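Local coordinates for protein 16S rRNA methylase (Escherichia coli, PDB 3P2E) that transfers a methyl group from S-adenosyl-L-methionine to N(1) of adenine 1408 in 16S rRNA of assembled 30S subunits, conferring aminoglycoside resistance, at residues A85-L90 against L111-K116; N187-Q192 against F209-G214. All coordinates share one frame; numbering follows the deposited sequence.

Interaction 1 (A85-L90 against L111-K116). With SAH (S-adenosyl-L-homocysteine), chain C.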
loop_
_atom_site.group_PDB
_atom_site.type_symbol
_atom_site.label_atom_id
_atom_site.label_comp_id
_atom_site.label_asym_id
_atom_site.label_seq_id
_atom_site.Cartn_x
_atom_site.Cartn_y
_atom_site.Cartn_z
ATOM N N ALA A 85 -2.921 -4.415 10.781
ATOM C CA ALA A 85 -4.283 -4.794 10.449
ATOM C C ALA A 85 -4.272 -5.549 9.129
ATOM O O ALA A 85 -3.259 -5.570 8.429
ATOM C CB ALA A 85 -5.156 -3.546 10.324
ATOM N N ALA A 86 -5.401 -6.169 8.801
ATOM C CA ALA A 86 -5.543 -6.920 7.557
ATOM C C ALA A 86 -6.658 -6.304 6.719
ATOM O O ALA A 86 -7.513 -5.590 7.239
ATOM C CB ALA A 86 -5.861 -8.377 7.860
ATOM N N ALA A 87 -6.658 -6.601 5.422
ATOM C CA ALA A 87 -7.668 -6.061 4.520
ATOM C C ALA A 87 -9.088 -6.445 4.920
ATOM O O ALA A 87 -10.035 -5.707 4.630
ATOM C CB ALA A 87 -7.389 -6.516 3.093
ATOM N N GLU A 88 -9.235 -7.593 5.580
ATOM C CA GLU A 88 -10.550 -8.064 6.008
ATOM C C GLU A 88 -11.064 -7.346 7.255
ATOM O O GLU A 88 -12.257 -7.401 7.559
ATOM C CB GLU A 88 -10.522 -9.575 6.279
ATOM C CG GLU A 88 -10.088 -10.416 5.093
ATOM C CD GLU A 88 -8.617 -10.781 5.138
ATOM O OE1 GLU A 88 -7.793 -9.913 5.492
ATOM O OE2 GLU A 88 -8.283 -11.939 4.811
ATOM N N SER A 89 -10.169 -6.675 7.974
ATOM C CA SER A 89 -10.552 -5.963 9.190
ATOM C C SER A 89 -9.772 -4.662 9.338
ATOM O O SER A 89 -8.949 -4.514 10.244
ATOM C CB SER A 89 -10.316 -6.850 10.415
ATOM O OG SER A 89 -8.953 -7.224 10.515
ATOM N N LEU A 90 -10.039 -3.716 8.446
ATOM C CA LEU A 90 -9.359 -2.430 8.471
ATOM C C LEU A 90 -9.879 -1.551 9.605
ATOM O O LEU A 90 -11.057 -1.602 9.945
ATOM C CB LEU A 90 -9.551 -1.725 7.127
ATOM C CG LEU A 90 -8.938 -2.467 5.935
ATOM C CD1 LEU A 90 -9.434 -1.869 4.636
ATOM C CD2 LEU A 90 -7.424 -2.393 6.017
ATOM N N LEU A 111 -3.351 -10.967 -2.649
ATOM C CA LEU A 111 -3.213 -11.087 -4.094
ATOM C C LEU A 111 -4.536 -11.558 -4.699
ATOM O O LEU A 111 -5.001 -11.008 -5.697
ATOM C CB LEU A 111 -2.091 -12.069 -4.455
ATOM C CG LEU A 111 -1.953 -12.413 -5.946
ATOM C CD1 LEU A 111 -1.641 -11.166 -6.745
ATOM C CD2 LEU A 111 -0.850 -13.452 -6.134
ATOM N N GLU A 112 -5.157 -12.563 -4.087
ATOM C CA GLU A 112 -6.422 -13.071 -4.606
ATOM C C GLU A 112 -7.536 -12.020 -4.549
ATOM O O GLU A 112 -8.361 -11.937 -5.457
ATOM C CB GLU A 112 -6.853 -14.339 -3.854
ATOM C CG GLU A 112 -7.490 -14.100 -2.500
ATOM C CD GLU A 112 -8.104 -15.360 -1.914
ATOM O OE1 GLU A 112 -8.948 -15.984 -2.592
ATOM O OE2 GLU A 112 -7.749 -15.723 -0.772
ATOM N N TYR A 113 -7.560 -11.202 -3.499
ATOM C CA TYR A 113 -8.599 -10.176 -3.393
ATOM C C TYR A 113 -8.492 -9.178 -4.540
ATOM O O TYR A 113 -9.496 -8.637 -5.003
ATOM C CB TYR A 113 -8.500 -9.415 -2.067
ATOM C CG TYR A 113 -8.726 -10.272 -0.841
ATOM C CD1 TYR A 113 -9.536 -11.408 -0.898
ATOM C CD2 TYR A 113 -8.148 -9.937 0.382
ATOM C CE1 TYR A 113 -9.762 -12.189 0.234
ATOM C CE2 TYR A 113 -8.373 -10.709 1.518
ATOM C CZ TYR A 113 -9.179 -11.834 1.437
ATOM O OH TYR A 113 -9.397 -12.606 2.556
ATOM N N VAL A 114 -7.270 -8.930 -4.994
ATOM C CA VAL A 114 -7.065 -7.990 -6.084
ATOM C C VAL A 114 -7.339 -8.616 -7.449
ATOM O O VAL A 114 -7.993 -8.007 -8.293
ATOM C CB VAL A 114 -5.614 -7.425 -6.079
ATOM C CG1 VAL A 114 -5.386 -6.551 -7.307
ATOM C CG2 VAL A 114 -5.375 -6.613 -4.816
ATOM N N ILE A 115 -6.856 -9.838 -7.653
ATOM C CA ILE A 115 -6.999 -10.517 -8.942
ATOM C C ILE A 115 -8.342 -11.160 -9.285
ATOM O O ILE A 115 -8.748 -11.151 -10.452
ATOM C CB ILE A 115 -5.907 -11.604 -9.112
ATOM C CG1 ILE A 115 -4.524 -10.993 -8.879
ATOM C CG2 ILE A 115 -5.977 -12.207 -10.509
ATOM C CD1 ILE A 115 -4.237 -9.794 -9.724
ATOM N N LYS A 116 -9.029 -11.716 -8.291
ATOM C CA LYS A 116 -10.305 -12.389 -8.542
ATOM C C LYS A 116 -11.325 -11.547 -9.313
ATOM O O LYS A 116 -11.779 -11.946 -10.387
ATOM C CB LYS A 116 -10.911 -12.890 -7.225
ATOM C CG LYS A 116 -12.095 -13.829 -7.411
ATOM C CD LYS A 116 -12.491 -14.500 -6.102
ATOM C CE LYS A 116 -13.050 -13.506 -5.095
ATOM N NZ LYS A 116 -14.362 -12.948 -5.528
HETATM N N SAH C . 4.124 -4.644 -0.607
HETATM C CA SAH C . 5.081 -5.535 -0.209
HETATM C CB SAH C . 4.540 -6.965 -0.300
HETATM C CG SAH C . 5.238 -8.041 0.477
HETATM S SD SAH C . 4.594 -9.678 0.361
HETATM C C SAH C . 6.415 -5.266 -1.032
HETATM O O SAH C . 7.285 -5.607 -0.347
HETATM O OXT SAH C . 6.468 -4.836 -2.094
HETATM C "C5'" SAH C . 2.809 -9.705 0.576
HETATM C "C4'" SAH C . 2.457 -8.922 1.924
HETATM O "O4'" SAH C . 1.024 -8.890 1.882
HETATM C "C3'" SAH C . 2.873 -9.616 3.205
HETATM O "O3'" SAH C . 3.701 -8.734 4.027
HETATM C "C2'" SAH C . 1.516 -10.056 3.868
HETATM O "O2'" SAH C . 1.486 -10.067 5.278
HETATM C "C1'" SAH C . 0.520 -9.055 3.245
HETATM N N9 SAH C . -0.910 -9.558 3.193
HETATM C C8 SAH C . -1.347 -10.807 2.730
HETATM N N7 SAH C . -2.650 -10.975 2.865
HETATM C C5 SAH C . -3.052 -9.730 3.456
HETATM C C6 SAH C . -4.389 -9.354 3.829
HETATM N N6 SAH C . -5.449 -10.177 3.650
HETATM N N1 SAH C . -4.487 -8.088 4.380
HETATM C C2 SAH C . -3.384 -7.244 4.560
HETATM N N3 SAH C . -2.094 -7.619 4.195
HETATM C C4 SAH C . -2.029 -8.879 3.654
#
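The carboxylate of Glu88 meets the phenol ring of Tyr113 at its hydroxyl edge, with OE2 lying in the plane of the ring and the two flat groups almost perpendicular, 83° apart. Ala87 CB approaches the same ring obliquely, 4.4 Å from Tyr113 CD2, and N6 of the bound S-adenosyl-L-homocysteine also reaches it at a slant, 3.7 Å from Tyr113 CE2. The link across the two segments is a short hydrogen bond in which Tyr113 OH donates to Glu88 OE2 over 2.6 Å, reaching that oxygen from above the carboxylate plane, 45° out of it. The chain of Glu88 bends at chi2 (97°), which brings the carboxylate to where it bridges the tyrosine hydroxyl and the adenine amino group. Its other oxygen, OE1, accepts a bond from the adenine amino group N6 at 3.0 Å, so each carboxylate oxygen has its own donor and the group is gripped from two directions. Beside it, the backbone N of Ala87 gives a nearly straight bond to adenine N1 at 2.8 Å. Ile121 of helix 119-126 touches Ala87, Glu88 and Tyr113. Tyr113, which itself lines the pocket, also holds the acid through OE2 and probably steadies it. With amino group and ring nitrogen read together, by an acidic side chain and a main-chain N-H, this is the adenine end of the cofactor pocket in a Rossmann-like, S-adenosylmethionine-dependent methyltransferase.

Interaction 2 (N187-Q192 against F209-G214)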
loop_
_atom_site.group_PDB
_atom_site.type_symbol
_atom_site.label_atom_id
_atom_site.label_comp_id
_atom_site.label_asym_id
_atom_site.label_seq_id
_atom_site.Cartn_x
_atom_site.Cartn_y
_atom_site.Cartn_z
ATOM N N ASN A 187 11.071 -6.127 -15.259
ATOM C CA ASN A 187 11.957 -6.267 -14.111
ATOM C C ASN A 187 12.710 -4.974 -13.814
ATOM O O ASN A 187 12.855 -4.594 -12.656
ATOM C CB ASN A 187 12.977 -7.393 -14.340
ATOM C CG ASN A 187 12.348 -8.769 -14.324
ATOM O OD1 ASN A 187 12.688 -9.616 -13.487
ATOM N ND2 ASN A 187 11.436 -9.009 -15.252
ATOM N N GLU A 188 13.192 -4.298 -14.855
ATOM C CA GLU A 188 13.940 -3.060 -14.656
ATOM C C GLU A 188 13.142 -2.063 -13.826
ATOM O O GLU A 188 13.677 -1.422 -12.918
ATOM C CB GLU A 188 14.304 -2.418 -15.997
ATOM C CG GLU A 188 15.367 -1.343 -15.868
ATOM C CD GLU A 188 15.526 -0.511 -17.123
ATOM O OE1 GLU A 188 15.533 -1.088 -18.232
ATOM O OE2 GLU A 188 15.654 0.726 -16.994
ATOM N N TYR A 189 11.859 -1.933 -14.140
ATOM C CA TYR A 189 10.991 -1.015 -13.417
ATOM C C TYR A 189 10.895 -1.349 -11.925
ATOM O O TYR A 189 10.829 -0.459 -11.074
ATOM C CB TYR A 189 9.582 -1.038 -14.007
ATOM C CG TYR A 189 8.644 -0.156 -13.237
ATOM C CD1 TYR A 189 8.681 1.228 -13.398
ATOM C CD2 TYR A 189 7.787 -0.690 -12.275
ATOM C CE1 TYR A 189 7.897 2.060 -12.617
ATOM C CE2 TYR A 189 6.994 0.139 -11.482
ATOM C CZ TYR A 189 7.060 1.511 -11.658
ATOM O OH TYR A 189 6.316 2.346 -10.864
ATOM N N VAL A 190 10.875 -2.640 -11.617
ATOM C CA VAL A 190 10.758 -3.093 -10.237
ATOM C C VAL A 190 12.049 -2.912 -9.442
ATOM O O VAL A 190 12.026 -2.880 -8.211
ATOM C CB VAL A 190 10.306 -4.573 -10.202
ATOM C CG1 VAL A 190 10.150 -5.055 -8.764
ATOM C CG2 VAL A 190 8.984 -4.712 -10.966
ATOM N N LYS A 191 13.168 -2.766 -10.145
ATOM C CA LYS A 191 14.456 -2.591 -9.483
ATOM C C LYS A 191 14.540 -1.318 -8.651
ATOM O O LYS A 191 15.467 -1.155 -7.856
ATOM C CB LYS A 191 15.589 -2.612 -10.514
ATOM C CG LYS A 191 15.783 -3.969 -11.173
ATOM C CD LYS A 191 17.014 -3.984 -12.072
ATOM C CE LYS A 191 17.207 -5.354 -12.706
ATOM N NZ LYS A 191 18.420 -5.409 -13.561
ATOM N N GLN A 192 13.565 -0.428 -8.819
ATOM C CA GLN A 192 13.551 0.829 -8.080
ATOM C C GLN A 192 12.992 0.689 -6.667
ATOM O O GLN A 192 13.172 1.580 -5.835
ATOM C CB GLN A 192 12.740 1.879 -8.839
ATOM C CG GLN A 192 11.240 1.700 -8.751
ATOM C CD GLN A 192 10.502 2.632 -9.685
ATOM O OE1 GLN A 192 10.610 2.510 -10.907
ATOM N NE2 GLN A 192 9.754 3.575 -9.119
ATOM N N PHE A 209 4.859 -7.837 -14.862
ATOM C CA PHE A 209 4.221 -7.124 -13.761
ATOM C C PHE A 209 3.114 -6.297 -14.404
ATOM O O PHE A 209 3.266 -5.810 -15.527
ATOM C CB PHE A 209 5.227 -6.203 -13.059
ATOM C CG PHE A 209 6.408 -6.929 -12.480
ATOM C CD1 PHE A 209 6.399 -7.363 -11.156
ATOM C CD2 PHE A 209 7.530 -7.188 -13.263
ATOM C CE1 PHE A 209 7.492 -8.044 -10.622
ATOM C CE2 PHE A 209 8.626 -7.869 -12.739
ATOM C CZ PHE A 209 8.607 -8.297 -11.416
ATOM N N PHE A 210 1.996 -6.154 -13.704
ATOM C CA PHE A 210 0.872 -5.397 -14.233
ATOM C C PHE A 210 0.405 -4.343 -13.252
ATOM O O PHE A 210 0.205 -4.628 -12.071
ATOM C CB PHE A 210 -0.290 -6.345 -14.545
ATOM C CG PHE A 210 0.061 -7.412 -15.533
ATOM C CD1 PHE A 210 0.135 -7.122 -16.893
ATOM C CD2 PHE A 210 0.369 -8.698 -15.100
ATOM C CE1 PHE A 210 0.517 -8.100 -17.807
ATOM C CE2 PHE A 210 0.752 -9.680 -16.007
ATOM C CZ PHE A 210 0.826 -9.380 -17.361
ATOM N N ARG A 211 0.245 -3.119 -13.737
ATOM C CA ARG A 211 -0.236 -2.054 -12.875
ATOM C C ARG A 211 -1.596 -1.595 -13.346
ATOM O O ARG A 211 -1.744 -1.135 -14.475
ATOM C CB ARG A 211 0.707 -0.850 -12.872
ATOM C CG ARG A 211 0.169 0.328 -12.042
ATOM C CD ARG A 211 1.163 1.473 -11.984
ATOM N NE ARG A 211 1.360 2.082 -13.297
ATOM C CZ ARG A 211 2.458 2.738 -13.657
ATOM N NH1 ARG A 211 3.465 2.868 -12.803
ATOM N NH2 ARG A 211 2.545 3.273 -14.868
ATOM N N VAL A 212 -2.590 -1.752 -12.481
ATOM C CA VAL A 212 -3.938 -1.295 -12.769
ATOM C C VAL A 212 -4.049 -0.059 -11.886
ATOM O O VAL A 212 -3.899 -0.143 -10.671
ATOM C CB VAL A 212 -4.998 -2.340 -12.356
ATOM C CG1 VAL A 212 -6.392 -1.753 -12.487
ATOM C CG2 VAL A 212 -4.878 -3.570 -13.239
ATOM N N SER A 213 -4.282 1.098 -12.496
ATOM C CA SER A 213 -4.370 2.326 -11.721
ATOM C C SER A 213 -5.574 3.144 -12.146
ATOM O O SER A 213 -6.149 2.905 -13.209
ATOM C CB SER A 213 -3.087 3.147 -11.893
ATOM O OG SER A 213 -2.835 3.436 -13.257
ATOM N N GLY A 214 -5.952 4.103 -11.310
ATOM C CA GLY A 214 -7.098 4.938 -11.620
ATOM C C GLY A 214 -7.509 5.784 -10.435
ATOM O O GLY A 214 -6.676 6.130 -9.595
#
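Val190 and Phe209 join the short helix 187-190 to the start of strand 209-215, the strand that is inserted antiparallel between 133-139 and 178-185 in the seven-stranded sheet of the Rossmann-like methyltransferase fold, order 3-2-1-4-5-7-6. The apolar part of the contact is a CH-pi interaction. Val190 CG2 sits over the middle of one face of the Phe209 ring, 3.4 Å from its centroid and only 2° off the ring normal. With CG1 anti to the backbone N (chi1 -179°), the other methyl, CG2, is the one that drops onto the ring. Phe105 and Ala202 also touch Val190, while Leu201 of helix 196-203 touches Phe209, so that the pair belongs to a buried apolar cluster between the sheet, helix 187-190 and helix 196-203. Asn187 adds van der Waals contact: its backbone N comes in obliquely, 3.9 Å from Phe209 CE2, and its amide plane is turned 80° from the ring.

The polar approach is looser. Arg211, bonded through its backbone to Lys183 of the neighbouring strand, sends out a side chain that is extended as far as CD and then bends at chi3. This leads NH1 to the hydroxyl end of Tyr189, whose ring is almost perpendicular to the guanidinium. Tyr189 OH lies at the guanidinium edge, near its plane, but the angle is too poor for a hydrogen bond, and OH and Arg211 NH1 remain 3.5 Å apart.

Interactions 1 and 2 follow one another along the chain and do not touch: their centres are 20 Å apart and their nearest atoms about 7 Å. They stand in different relations to the bound S-adenosyl-L-homocysteine. Interaction 1 holds the adenine directly, whereas the side chain of Val190 in interaction 2 is about 8 Å from the ligand and takes no direct part in binding it. Interaction 2 nevertheless lies near residues of the cofactor site, with the side chain of Phe209 about 4 Å from that of Phe105 and the side chain of Val190 about 7 Å from that of Ser195, which is hydrogen-bonded to the ligand. A further tie runs through strand 133-139, which touches Val114 from 111-116 and Arg211 from 209-214.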